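Local coordinates for protein CymD (Pseudomonas putida, PDB 6Z34) that forms an outer-membrane channel of the FadL family for monoaromatic hydrocarbons, probably passing them through the side of its barrel by lateral diffusion, at residues A[9-13]-A[28-32]; A[34-38]-A[152-156]; A[40-46]-A[86-92]; A[93-99]-A[140-146]. All blocks are in the same frame, centred on the assembly; numbering follows the deposited sequence.

Interaction 1: residues A[9-13]-A[28-32]; sequences VGPVS and QGMML
Val9 sets its CG1 methyl against the aliphatic stem of Gln28, 3.7 Å from Gln28 CB. The two side chains lie alongside each other, running opposite ways, and Gln28 CB also sits 3.3 Å from the carbonyl O of Val9. With Val9 CG1 opposite its own backbone N (chi1 -170°), the same methyl comes within 4.0 Å of Met31 CB. The other branch, Val9 CG2, approaches Leu32 CD1 more loosely, at 4.4 Å. Met31 takes part with its base, because bends at chi2 and chi3 lead its sulfur away. Behind this apolar contact, Val9 N donates to Ser13 OG (3.2 Å), tying the loop back onto the first turn of helix 10-15; Ser13 OG is bonded to Ile19 O as well. Gly10 has positive phi, where a side chain would be jammed against the Val9 carbonyl. The partner is a 3-10 turn, closed by the backbone bond from Met31 N to Gln28 O. Both segments belong to the N-terminal plug that fills FadL-type barrels: Val9 and Gln28 touch Glu84 of strand 80-91, while Met30 and Met31 reach Phe101 of strand 94-107 and Pro140 of strand 131-146.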
loop_
_atom_site.group_PDB
_atom_site.type_symbol
_atom_site.label_atom_id
_atom_site.label_comp_id
_atom_site.label_asym_id
_atom_site.label_seq_id
_atom_site.Cartn_x
_atom_site.Cartn_y
_atom_site.Cartn_z
ATOM N N VAL A 9 8.722 -4.024 -0.612
ATOM C CA VAL A 9 8.626 -3.746 0.820
ATOM C C VAL A 9 10.034 -3.687 1.403
ATOM O O VAL A 9 10.710 -4.722 1.526
ATOM C CB VAL A 9 7.786 -4.792 1.556
ATOM C CG1 VAL A 9 7.520 -4.315 2.976
ATOM C CG2 VAL A 9 6.483 -5.037 0.825
ATOM N N GLY A 10 10.470 -2.485 1.779
ATOM C CA GLY A 10 11.774 -2.287 2.377
ATOM C C GLY A 10 12.844 -2.020 1.331
ATOM O O GLY A 10 12.631 -2.221 0.130
ATOM N N PRO A 11 14.028 -1.573 1.770
ATOM C CA PRO A 11 15.042 -1.103 0.800
ATOM C C PRO A 11 15.686 -2.203 -0.019
ATOM O O PRO A 11 16.234 -1.908 -1.092
ATOM C CB PRO A 11 16.085 -0.395 1.681
ATOM C CG PRO A 11 15.445 -0.267 3.050
ATOM C CD PRO A 11 14.457 -1.391 3.164
ATOM N N VAL A 12 15.657 -3.451 0.441
ATOM C CA VAL A 12 16.315 -4.519 -0.308
ATOM C C VAL A 12 15.430 -4.964 -1.464
ATOM O O VAL A 12 15.889 -5.109 -2.609
ATOM C CB VAL A 12 16.652 -5.695 0.630
ATOM C CG1 VAL A 12 17.226 -6.835 -0.151
ATOM C CG2 VAL A 12 17.618 -5.260 1.749
ATOM N N SER A 13 14.153 -5.204 -1.169
ATOM C CA SER A 13 13.177 -5.482 -2.211
ATOM C C SER A 13 13.041 -4.296 -3.168
ATOM O O SER A 13 13.124 -4.463 -4.392
ATOM C CB SER A 13 11.848 -5.824 -1.557
ATOM O OG SER A 13 10.786 -5.575 -2.419
ATOM N N GLN A 28 11.047 -7.680 6.257
ATOM C CA GLN A 28 9.916 -7.270 5.432
ATOM C C GLN A 28 9.220 -8.444 4.754
ATOM O O GLN A 28 8.102 -8.264 4.253
ATOM C CB GLN A 28 10.384 -6.253 4.397
ATOM C CG GLN A 28 10.797 -4.935 5.033
ATOM C CD GLN A 28 12.236 -4.938 5.492
ATOM O OE1 GLN A 28 12.861 -6.002 5.624
ATOM N NE2 GLN A 28 12.776 -3.754 5.744
ATOM N N GLY A 29 9.823 -9.646 4.764
ATOM C CA GLY A 29 9.134 -10.810 4.234
ATOM C C GLY A 29 7.782 -11.034 4.884
ATOM O O GLY A 29 6.871 -11.580 4.259
ATOM N N MET A 30 7.635 -10.625 6.142
ATOM C CA MET A 30 6.349 -10.547 6.831
ATOM C C MET A 30 5.240 -9.985 5.938
ATOM O O MET A 30 4.071 -10.390 6.035
ATOM C CB MET A 30 6.485 -9.654 8.079
ATOM C CG MET A 30 6.734 -10.403 9.348
ATOM S SD MET A 30 6.873 -9.420 10.855
ATOM C CE MET A 30 8.039 -8.162 10.397
ATOM N N MET A 31 5.591 -9.019 5.092
ATOM C CA MET A 31 4.608 -8.322 4.276
ATOM C C MET A 31 4.695 -8.707 2.814
ATOM O O MET A 31 4.032 -8.081 1.991
ATOM C CB MET A 31 4.770 -6.809 4.410
ATOM C CG MET A 31 4.412 -6.260 5.787
ATOM S SD MET A 31 2.666 -6.462 6.224
ATOM C CE MET A 31 1.880 -5.908 4.738
ATOM N N LEU A 32 5.516 -9.697 2.461
ATOM C CA LEU A 32 5.560 -10.144 1.072
ATOM C C LEU A 32 5.329 -11.643 1.059
ATOM O O LEU A 32 4.178 -12.106 1.028
ATOM C CB LEU A 32 6.878 -9.775 0.395
ATOM C CG LEU A 32 6.698 -9.622 -1.125
ATOM C CD1 LEU A 32 7.606 -8.526 -1.657
ATOM C CD2 LEU A 32 6.907 -10.920 -1.899
#

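Interaction 2: residues A[34-38]-A[152-156]; sequences PATLT and SVGAS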
loop_
_atom_site.group_PDB
_atom_site.type_symbol
_atom_site.label_atom_id
_atom_site.label_comp_id
_atom_site.label_asym_id
_atom_site.label_seq_id
_atom_site.Cartn_x
_atom_site.Cartn_y
_atom_site.Cartn_z
ATOM N N PRO A 34 6.120 -14.425 3.652
ATOM C CA PRO A 34 6.692 -14.747 4.966
ATOM C C PRO A 34 7.492 -16.041 4.985
ATOM O O PRO A 34 8.290 -16.233 5.908
ATOM C CB PRO A 34 5.459 -14.824 5.881
ATOM C CG PRO A 34 4.265 -14.803 4.976
ATOM C CD PRO A 34 4.672 -14.163 3.707
ATOM N N ALA A 35 7.345 -16.921 3.988
ATOM C CA ALA A 35 8.192 -18.112 3.956
ATOM C C ALA A 35 9.663 -17.737 3.858
ATOM O O ALA A 35 10.523 -18.510 4.301
ATOM C CB ALA A 35 7.805 -19.031 2.794
ATOM N N THR A 36 9.979 -16.539 3.332
ATOM C CA THR A 36 11.392 -16.184 3.178
ATOM C C THR A 36 12.067 -15.881 4.509
ATOM O O THR A 36 13.299 -15.790 4.550
ATOM C CB THR A 36 11.585 -14.986 2.247
ATOM O OG1 THR A 36 10.861 -13.859 2.743
ATOM C CG2 THR A 36 11.162 -15.335 0.771
ATOM N N LEU A 37 11.295 -15.709 5.587
ATOM C CA LEU A 37 11.886 -15.448 6.892
ATOM C C LEU A 37 12.742 -16.601 7.388
ATOM O O LEU A 37 13.657 -16.365 8.179
ATOM C CB LEU A 37 10.796 -15.154 7.910
ATOM C CG LEU A 37 9.933 -13.955 7.562
ATOM C CD1 LEU A 37 8.733 -13.931 8.489
ATOM C CD2 LEU A 37 10.785 -12.690 7.654
ATOM N N THR A 38 12.493 -17.835 6.935
ATOM C CA THR A 38 13.399 -18.926 7.300
ATOM C C THR A 38 14.805 -18.738 6.735
ATOM O O THR A 38 15.724 -19.420 7.197
ATOM C CB THR A 38 12.837 -20.298 6.875
ATOM O OG1 THR A 38 12.673 -20.373 5.448
ATOM C CG2 THR A 38 11.516 -20.551 7.548
ATOM N N SER A 152 9.872 -24.426 2.538
ATOM C CA SER A 152 9.543 -23.502 3.616
ATOM C C SER A 152 8.135 -22.971 3.397
ATOM O O SER A 152 7.769 -22.619 2.268
ATOM C CB SER A 152 10.515 -22.326 3.668
ATOM O OG SER A 152 11.651 -22.643 4.447
ATOM N N VAL A 153 7.353 -22.904 4.472
ATOM C CA VAL A 153 6.026 -22.307 4.450
ATOM C C VAL A 153 5.969 -21.150 5.447
ATOM O O VAL A 153 6.722 -21.100 6.425
ATOM C CB VAL A 153 4.931 -23.335 4.771
ATOM C CG1 VAL A 153 4.878 -24.439 3.702
ATOM C CG2 VAL A 153 5.137 -23.901 6.173
ATOM N N GLY A 154 5.039 -20.222 5.198
ATOM C CA GLY A 154 4.885 -19.055 6.047
ATOM C C GLY A 154 3.551 -18.367 5.843
ATOM O O GLY A 154 2.937 -18.433 4.767
ATOM N N ALA A 155 3.122 -17.668 6.892
ATOM C CA ALA A 155 1.844 -16.987 6.868
ATOM C C ALA A 155 1.936 -15.760 7.753
ATOM O O ALA A 155 2.797 -15.681 8.644
ATOM C CB ALA A 155 0.698 -17.883 7.343
ATOM N N SER A 156 1.063 -14.786 7.462
ATOM C CA SER A 156 0.865 -13.626 8.311
ATOM C C SER A 156 -0.627 -13.378 8.445
ATOM O O SER A 156 -1.406 -13.685 7.536
ATOM C CB SER A 156 1.509 -12.373 7.738
ATOM O OG SER A 156 2.881 -12.570 7.527
#
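Thr38 and Ser152 join their hydroxyls, and the threonine is easily traced outward. Its CB lies 3.6 Å from Ser152 OG. One branch, Thr38 OG1, reaches the same oxygen at 2.7 Å in a hydrogen bond whose direction is open, since either hydroxyl could donate. The other branch, Thr38 CG2, flanks that bond at 3.7 Å from Ser152 OG, so both tips of the threonine close on one serine oxygen. Thr38 OG1 sits between its backbone N and carbonyl carbon (chi1 62°), which turns it to the strand. One turn earlier, Ala35 lays its CB methyl 3.6 Å from the carbonyl O of Ser152. Its backbone passes over Gly154, CA to CA 4.0 Å. Such closeness depends on the glycine: a CB on Gly154 would run into Ala35 N and the carbonyl carbon of Pro34. Farther along, the Pro34 ring rests on the strand with CG 3.6 Å from Ala155 N and 3.7 Å from Ser156 OG. That hydroxyl spends its polar capacity elsewhere, on Ser142 OG and Met30 O. The 3-10 segment 34-38, which leads from the plug toward the first barrel strand, thus lies against the inner side of the wall. Strand 151-171 runs beneath it, flanked by strand 131-146, where Thr38 touches Ala144 and Gln146, and by strand 198-229, where Pro34 touches Arg223 and Ala35 touches Thr227.

Interaction 3: residues A[40-46]-A[86-92]; sequences MQEGMHL and SLVWRGE
Glu42 OE2 accepts the backbone N-H of Glu92 at 2.6 Å, on the anti side of the carboxylate and with a bent N-H...O angle of 132°. The extended glutamate chain passes over Arg90 on the way, its CG lying above one face of the guanidinium. With an alanine here, Glu92 N would probably lose its side-chain acceptor, and that guanidinium face the methylene covering it. Arg90 folds back through chi2 and chi3 and turns its NE and NH1 to Met40 O; the NH1 bond is weak, and the NE distance is modelled too short to be trusted. From Gly43 onward, strands 43-58 and 80-91 run antiparallel, with Gly43-Arg90 and His45-Val88 as hydrogen-bonded pairs. Gly43 N donates to Arg90 O at 2.8 Å, and His45 N to Val88 O at 2.9 Å. His45 NE2 reaches back to Gln41 O (2.7 Å), in the plane of the ring, and ND1 is bonded to Ser435 of the C-terminal strand. On the other face of the pair, Met44 SD lies in the plane of the Trp89 indole, 5.0 Å from the centroid of its five-membered ring, a Met-aromatic contact at the ring edge. Met44 CE also meets Leu87 CD1, modelled doubtfully close, and Leu46 CD2 flanks that same methyl at 3.6 Å. The chemistry is thus split: the polar ends of Arg90 and His45 lie on the plug side, while Met44, Leu46, Leu87 and Trp89 make a largely apolar face on the surface, consistent with a barrel wall bordered by lipid.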
loop_
_atom_site.group_PDB
_atom_site.type_symbol
_atom_site.label_atom_id
_atom_site.label_comp_id
_atom_site.label_asym_id
_atom_site.label_seq_id
_atom_site.Cartn_x
_atom_site.Cartn_y
_atom_site.Cartn_z
ATOM N N MET A 40 16.513 -15.963 7.193
ATOM C CA MET A 40 17.270 -15.136 8.127
ATOM C C MET A 40 18.023 -15.996 9.133
ATOM O O MET A 40 17.592 -17.097 9.476
ATOM C CB MET A 40 16.345 -14.178 8.883
ATOM C CG MET A 40 15.542 -13.262 7.954
ATOM S SD MET A 40 14.369 -12.255 8.869
ATOM C CE MET A 40 15.480 -10.995 9.498
ATOM N N GLN A 41 19.149 -15.464 9.618
ATOM C CA GLN A 41 19.954 -16.145 10.626
ATOM C C GLN A 41 19.186 -16.272 11.936
ATOM O O GLN A 41 18.286 -15.483 12.237
ATOM C CB GLN A 41 21.272 -15.399 10.873
ATOM C CG GLN A 41 22.165 -15.264 9.648
ATOM C CD GLN A 41 23.168 -16.400 9.544
ATOM O OE1 GLN A 41 24.094 -16.498 10.350
ATOM N NE2 GLN A 41 22.984 -17.269 8.554
ATOM N N GLU A 42 19.551 -17.286 12.713
ATOM C CA GLU A 42 18.982 -17.484 14.034
ATOM C C GLU A 42 19.388 -16.332 14.941
ATOM O O GLU A 42 20.486 -15.776 14.821
ATOM C CB GLU A 42 19.448 -18.814 14.622
ATOM C CG GLU A 42 19.071 -20.023 13.787
ATOM C CD GLU A 42 19.376 -21.353 14.478
ATOM O OE1 GLU A 42 20.554 -21.605 14.799
ATOM O OE2 GLU A 42 18.438 -22.152 14.691
ATOM N N GLY A 43 18.473 -15.957 15.843
ATOM C CA GLY A 43 18.637 -14.866 16.776
ATOM C C GLY A 43 17.421 -13.950 16.734
ATOM O O GLY A 43 16.323 -14.354 16.337
ATOM N N MET A 44 17.623 -12.700 17.137
ATOM C CA MET A 44 16.551 -11.726 17.231
ATOM C C MET A 44 16.935 -10.490 16.451
ATOM O O MET A 44 18.040 -9.957 16.616
ATOM C CB MET A 44 16.219 -11.373 18.681
ATOM C CG MET A 44 15.534 -12.534 19.356
ATOM S SD MET A 44 14.260 -11.984 20.448
ATOM C CE MET A 44 13.656 -10.661 19.461
ATOM N N HIS A 45 16.006 -10.050 15.614
ATOM C CA HIS A 45 16.241 -9.021 14.618
ATOM C C HIS A 45 15.277 -7.878 14.866
ATOM O O HIS A 45 14.075 -8.099 15.053
ATOM C CB HIS A 45 16.082 -9.600 13.204
ATOM C CG HIS A 45 16.924 -10.830 12.960
ATOM N ND1 HIS A 45 18.200 -10.768 12.434
ATOM C CD2 HIS A 45 16.661 -12.147 13.143
ATOM C CE1 HIS A 45 18.691 -11.991 12.311
ATOM N NE2 HIS A 45 17.780 -12.847 12.739
ATOM N N LEU A 46 15.810 -6.666 14.902
ATOM C CA LEU A 46 15.028 -5.464 15.122
ATOM C C LEU A 46 15.278 -4.558 13.941
ATOM O O LEU A 46 16.432 -4.254 13.627
ATOM C CB LEU A 46 15.414 -4.756 16.425
ATOM C CG LEU A 46 15.095 -5.478 17.726
ATOM C CD1 LEU A 46 16.257 -5.326 18.700
ATOM C CD2 LEU A 46 13.823 -4.923 18.322
ATOM N N SER A 86 9.968 -3.630 12.791
ATOM C CA SER A 86 9.886 -5.087 12.801
ATOM C C SER A 86 10.697 -5.704 13.926
ATOM O O SER A 86 11.788 -5.240 14.272
ATOM C CB SER A 86 10.334 -5.710 11.457
ATOM O OG SER A 86 11.535 -5.135 10.971
ATOM N N LEU A 87 10.142 -6.787 14.460
ATOM C CA LEU A 87 10.779 -7.649 15.443
ATOM C C LEU A 87 10.597 -9.076 14.948
ATOM O O LEU A 87 9.462 -9.544 14.819
ATOM C CB LEU A 87 10.147 -7.476 16.834
ATOM C CG LEU A 87 10.801 -8.398 17.872
ATOM C CD1 LEU A 87 12.290 -8.137 17.835
ATOM C CD2 LEU A 87 10.241 -8.205 19.295
ATOM N N VAL A 88 11.697 -9.772 14.683
ATOM C CA VAL A 88 11.657 -11.144 14.193
ATOM C C VAL A 88 12.531 -12.025 15.083
ATOM O O VAL A 88 13.703 -11.714 15.315
ATOM C CB VAL A 88 12.119 -11.228 12.720
ATOM C CG1 VAL A 88 12.269 -12.685 12.284
ATOM C CG2 VAL A 88 11.136 -10.493 11.812
ATOM N N TRP A 89 11.965 -13.131 15.558
ATOM C CA TRP A 89 12.711 -14.174 16.251
ATOM C C TRP A 89 12.912 -15.370 15.316
ATOM O O TRP A 89 11.955 -15.853 14.694
ATOM C CB TRP A 89 11.957 -14.582 17.520
ATOM C CG TRP A 89 12.567 -15.709 18.262
ATOM C CD1 TRP A 89 13.503 -15.622 19.254
ATOM C CD2 TRP A 89 12.271 -17.107 18.106
ATOM N NE1 TRP A 89 13.813 -16.878 19.715
ATOM C CE2 TRP A 89 13.085 -17.809 19.024
ATOM C CE3 TRP A 89 11.410 -17.834 17.279
ATOM C CZ2 TRP A 89 13.066 -19.204 19.135
ATOM C CZ3 TRP A 89 11.386 -19.233 17.395
ATOM C CH2 TRP A 89 12.212 -19.895 18.314
ATOM N N ARG A 90 14.158 -15.835 15.211
ATOM C CA ARG A 90 14.536 -16.978 14.375
ATOM C C ARG A 90 15.239 -18.006 15.245
ATOM O O ARG A 90 16.331 -17.740 15.751
ATOM C CB ARG A 90 15.461 -16.553 13.232
ATOM C CG ARG A 90 14.796 -16.454 11.872
ATOM C CD ARG A 90 14.692 -17.823 11.220
ATOM N NE ARG A 90 15.960 -18.300 10.703
ATOM C CZ ARG A 90 16.210 -19.582 10.447
ATOM N NH1 ARG A 90 17.393 -19.954 9.971
ATOM N NH2 ARG A 90 15.261 -20.485 10.668
ATOM N N GLY A 91 14.643 -19.179 15.398
ATOM C CA GLY A 91 15.317 -20.283 16.065
ATOM C C GLY A 91 14.926 -21.630 15.491
ATOM O O GLY A 91 13.754 -21.902 15.222
ATOM N N GLU A 92 15.929 -22.498 15.350
ATOM C CA GLU A 92 15.722 -23.844 14.827
ATOM C C GLU A 92 15.003 -23.720 13.491
ATOM O O GLU A 92 15.517 -23.055 12.583
ATOM C CB GLU A 92 14.949 -24.709 15.835
ATOM C CG GLU A 92 14.679 -26.188 15.432
ATOM C CD GLU A 92 13.188 -26.495 15.283
ATOM O OE1 GLU A 92 12.808 -27.686 15.231
ATOM O OE2 GLU A 92 12.393 -25.536 15.238
#

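Interaction 4: residues A[93-99]-A[140-146]; sequences RYALGVG and PFSAAYQ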
loop_
_atom_site.group_PDB
_atom_site.type_symbol
_atom_site.label_atom_id
_atom_site.label_comp_id
_atom_site.label_asym_id
_atom_site.label_seq_id
_atom_site.Cartn_x
_atom_site.Cartn_y
_atom_site.Cartn_z
ATOM N N ARG A 93 13.804 -24.301 13.372
ATOM C CA ARG A 93 13.037 -24.339 12.125
ATOM C C ARG A 93 11.997 -23.240 12.019
ATOM O O ARG A 93 11.324 -23.154 10.993
ATOM C CB ARG A 93 12.317 -25.682 11.981
ATOM C CG ARG A 93 13.235 -26.884 11.788
ATOM C CD ARG A 93 12.479 -28.190 12.055
ATOM N NE ARG A 93 12.200 -28.954 10.846
ATOM C CZ ARG A 93 12.890 -30.009 10.451
ATOM N NH1 ARG A 93 13.915 -30.436 11.156
ATOM N NH2 ARG A 93 12.558 -30.636 9.337
ATOM N N TYR A 94 11.814 -22.430 13.058
ATOM C CA TYR A 94 10.717 -21.481 13.099
ATOM C C TYR A 94 11.244 -20.061 12.989
ATOM O O TYR A 94 12.381 -19.764 13.379
ATOM C CB TYR A 94 9.900 -21.593 14.392
ATOM C CG TYR A 94 9.067 -22.853 14.512
ATOM C CD1 TYR A 94 9.632 -24.049 14.949
ATOM C CD2 TYR A 94 7.711 -22.836 14.219
ATOM C CE1 TYR A 94 8.855 -25.202 15.069
ATOM C CE2 TYR A 94 6.933 -23.972 14.328
ATOM C CZ TYR A 94 7.500 -25.150 14.746
ATOM O OH TYR A 94 6.697 -26.266 14.868
ATOM N N ALA A 95 10.393 -19.199 12.433
ATOM C CA ALA A 95 10.531 -17.760 12.520
ATOM C C ALA A 95 9.216 -17.213 13.036
ATOM O O ALA A 95 8.152 -17.690 12.636
ATOM C CB ALA A 95 10.850 -17.135 11.176
ATOM N N LEU A 96 9.298 -16.245 13.961
ATOM C CA LEU A 96 8.147 -15.534 14.503
ATOM C C LEU A 96 8.392 -14.051 14.331
ATOM O O LEU A 96 9.498 -13.562 14.590
ATOM C CB LEU A 96 7.918 -15.811 15.977
ATOM C CG LEU A 96 7.794 -17.285 16.353
ATOM C CD1 LEU A 96 7.871 -17.423 17.880
ATOM C CD2 LEU A 96 6.513 -17.868 15.807
ATOM N N GLY A 97 7.368 -13.338 13.898
ATOM C CA GLY A 97 7.529 -11.938 13.569
ATOM C C GLY A 97 6.297 -11.142 13.915
ATOM O O GLY A 97 5.171 -11.649 13.916
ATOM N N VAL A 98 6.528 -9.870 14.194
ATOM C CA VAL A 98 5.467 -8.883 14.277
ATOM C C VAL A 98 6.063 -7.570 13.796
ATOM O O VAL A 98 7.277 -7.364 13.861
ATOM C CB VAL A 98 4.897 -8.781 15.715
ATOM C CG1 VAL A 98 5.968 -8.314 16.660
ATOM C CG2 VAL A 98 3.673 -7.831 15.762
ATOM N N GLY A 99 5.214 -6.679 13.306
ATOM C CA GLY A 99 5.706 -5.376 12.912
ATOM C C GLY A 99 4.584 -4.389 12.669
ATOM O O GLY A 99 3.408 -4.668 12.916
ATOM N N PRO A 140 1.375 -6.993 11.055
ATOM C CA PRO A 140 1.369 -8.445 10.849
ATOM C C PRO A 140 1.735 -9.215 12.097
ATOM O O PRO A 140 2.533 -8.769 12.924
ATOM C CB PRO A 140 2.437 -8.652 9.772
ATOM C CG PRO A 140 3.404 -7.535 10.035
ATOM C CD PRO A 140 2.532 -6.351 10.403
ATOM N N PHE A 141 1.113 -10.382 12.229
ATOM C CA PHE A 141 1.552 -11.424 13.155
ATOM C C PHE A 141 1.924 -12.600 12.273
ATOM O O PHE A 141 1.069 -13.140 11.563
ATOM C CB PHE A 141 0.472 -11.774 14.176
ATOM C CG PHE A 141 -0.056 -10.569 14.917
ATOM C CD1 PHE A 141 -1.004 -9.734 14.331
ATOM C CD2 PHE A 141 0.415 -10.248 16.181
ATOM C CE1 PHE A 141 -1.482 -8.619 14.992
ATOM C CE2 PHE A 141 -0.060 -9.134 16.849
ATOM C CZ PHE A 141 -1.011 -8.312 16.246
ATOM N N SER A 142 3.211 -12.943 12.259
ATOM C CA SER A 142 3.773 -13.757 11.196
ATOM C C SER A 142 4.561 -14.911 11.785
ATOM O O SER A 142 5.154 -14.801 12.865
ATOM C CB SER A 142 4.674 -12.936 10.288
ATOM O OG SER A 142 4.936 -13.620 9.077
ATOM N N ALA A 143 4.557 -16.022 11.054
ATOM C CA ALA A 143 5.290 -17.211 11.453
ATOM C C ALA A 143 5.742 -17.933 10.197
ATOM O O ALA A 143 5.102 -17.832 9.148
ATOM C CB ALA A 143 4.429 -18.136 12.323
ATOM N N ALA A 144 6.849 -18.673 10.309
ATOM C CA ALA A 144 7.346 -19.435 9.179
ATOM C C ALA A 144 8.030 -20.694 9.701
ATOM O O ALA A 144 8.455 -20.767 10.859
ATOM C CB ALA A 144 8.296 -18.599 8.313
ATOM N N TYR A 145 8.111 -21.701 8.834
ATOM C CA TYR A 145 8.560 -23.018 9.256
ATOM C C TYR A 145 9.272 -23.690 8.096
ATOM O O TYR A 145 8.768 -23.672 6.966
ATOM C CB TYR A 145 7.377 -23.871 9.737
ATOM C CG TYR A 145 7.757 -25.267 10.198
ATOM C CD1 TYR A 145 8.423 -25.470 11.408
ATOM C CD2 TYR A 145 7.445 -26.389 9.425
ATOM C CE1 TYR A 145 8.763 -26.753 11.833
ATOM C CE2 TYR A 145 7.786 -27.680 9.837
ATOM C CZ TYR A 145 8.453 -27.852 11.041
ATOM O OH TYR A 145 8.791 -29.121 11.475
ATOM N N GLN A 146 10.446 -24.266 8.386
ATOM C CA GLN A 146 11.172 -25.104 7.430
ATOM C C GLN A 146 10.616 -26.512 7.534
ATOM O O GLN A 146 10.918 -27.238 8.484
ATOM C CB GLN A 146 12.668 -25.118 7.715
ATOM C CG GLN A 146 13.445 -23.943 7.178
ATOM C CD GLN A 146 14.883 -23.962 7.653
ATOM O OE1 GLN A 146 15.170 -24.432 8.751
ATOM N NE2 GLN A 146 15.794 -23.460 6.828
#
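Two adjoining strands of the barrel wall, 94-107 and 131-146, meet here antiparallel, the axes of these short segments at 168°, with Tyr94 set against Tyr145. Tyr145 CD1 stands 3.4 Å above the centre of the Tyr94 ring. The planes are inclined at 52°, an oblique aromatic pair. Tyr145 CG lies opposite its backbone N (chi1 180°), which swings the ring across toward the neighbouring strand. Its CE1 is then 3.7 Å from Arg93 CB. Arg93 NE donates to Gln146 O at 3.2 Å, almost in line with the carbonyl bond but tilted from the guanidinium plane. The backbone answers with Gln146 N to Arg93 O at 3.0 Å, and Arg93 NH2 goes on to Val147 O. A leucine in place of Arg93 would probably leave both carbonyls, of Gln146 and Val147, without their side-chain donor at this strand end. Tyr94 also touches Trp89 of strand 80-91, and this cluster of aromatic side chains on the surface is consistent with the aromatic belt common in outer-membrane barrels. Farther on, Ala95-Ala144 and Gly97-Ser142 are hydrogen-bonded pairs; Ala95, Ala144 and Ser142 turn their side chains to the plug side. Ala95 CB meets Ala144 CB at 4.1 Å, while Ser142 OG turns to Ser156 OG and Ala155 O on the next strand. On the outward face Leu96 CD2 touches Ala143 CB, and Val98 lies alongside Phe141. Val98 CG2 comes to 3.2 Å from Pro140 O, close to the weak bond from Gly99 N to that same oxygen.

Interaction 1 closes before interaction 2 opens; interactions 3 and then 4 are both nested inside the loop closed by interaction 2. Interactions 3 and 4 have centres about 9 Å apart and join edge to edge, because strands 80-91 and 94-107 are paired; strand 131-146 then pairs with 151-171, bringing interaction 2 to about 7 Å from interaction 4. Interaction 1, about 12 to 15 Å from the others, centre to centre, lies inside this curved wall. Met30 links it to the other three, packing on Ser86, Val98 and Ser142 and bonded through its O to Ser156. Interactions 3 and 4 thus knit consecutive wall strands, while interaction 2 and the Met30 contacts set the N-terminal plug against them.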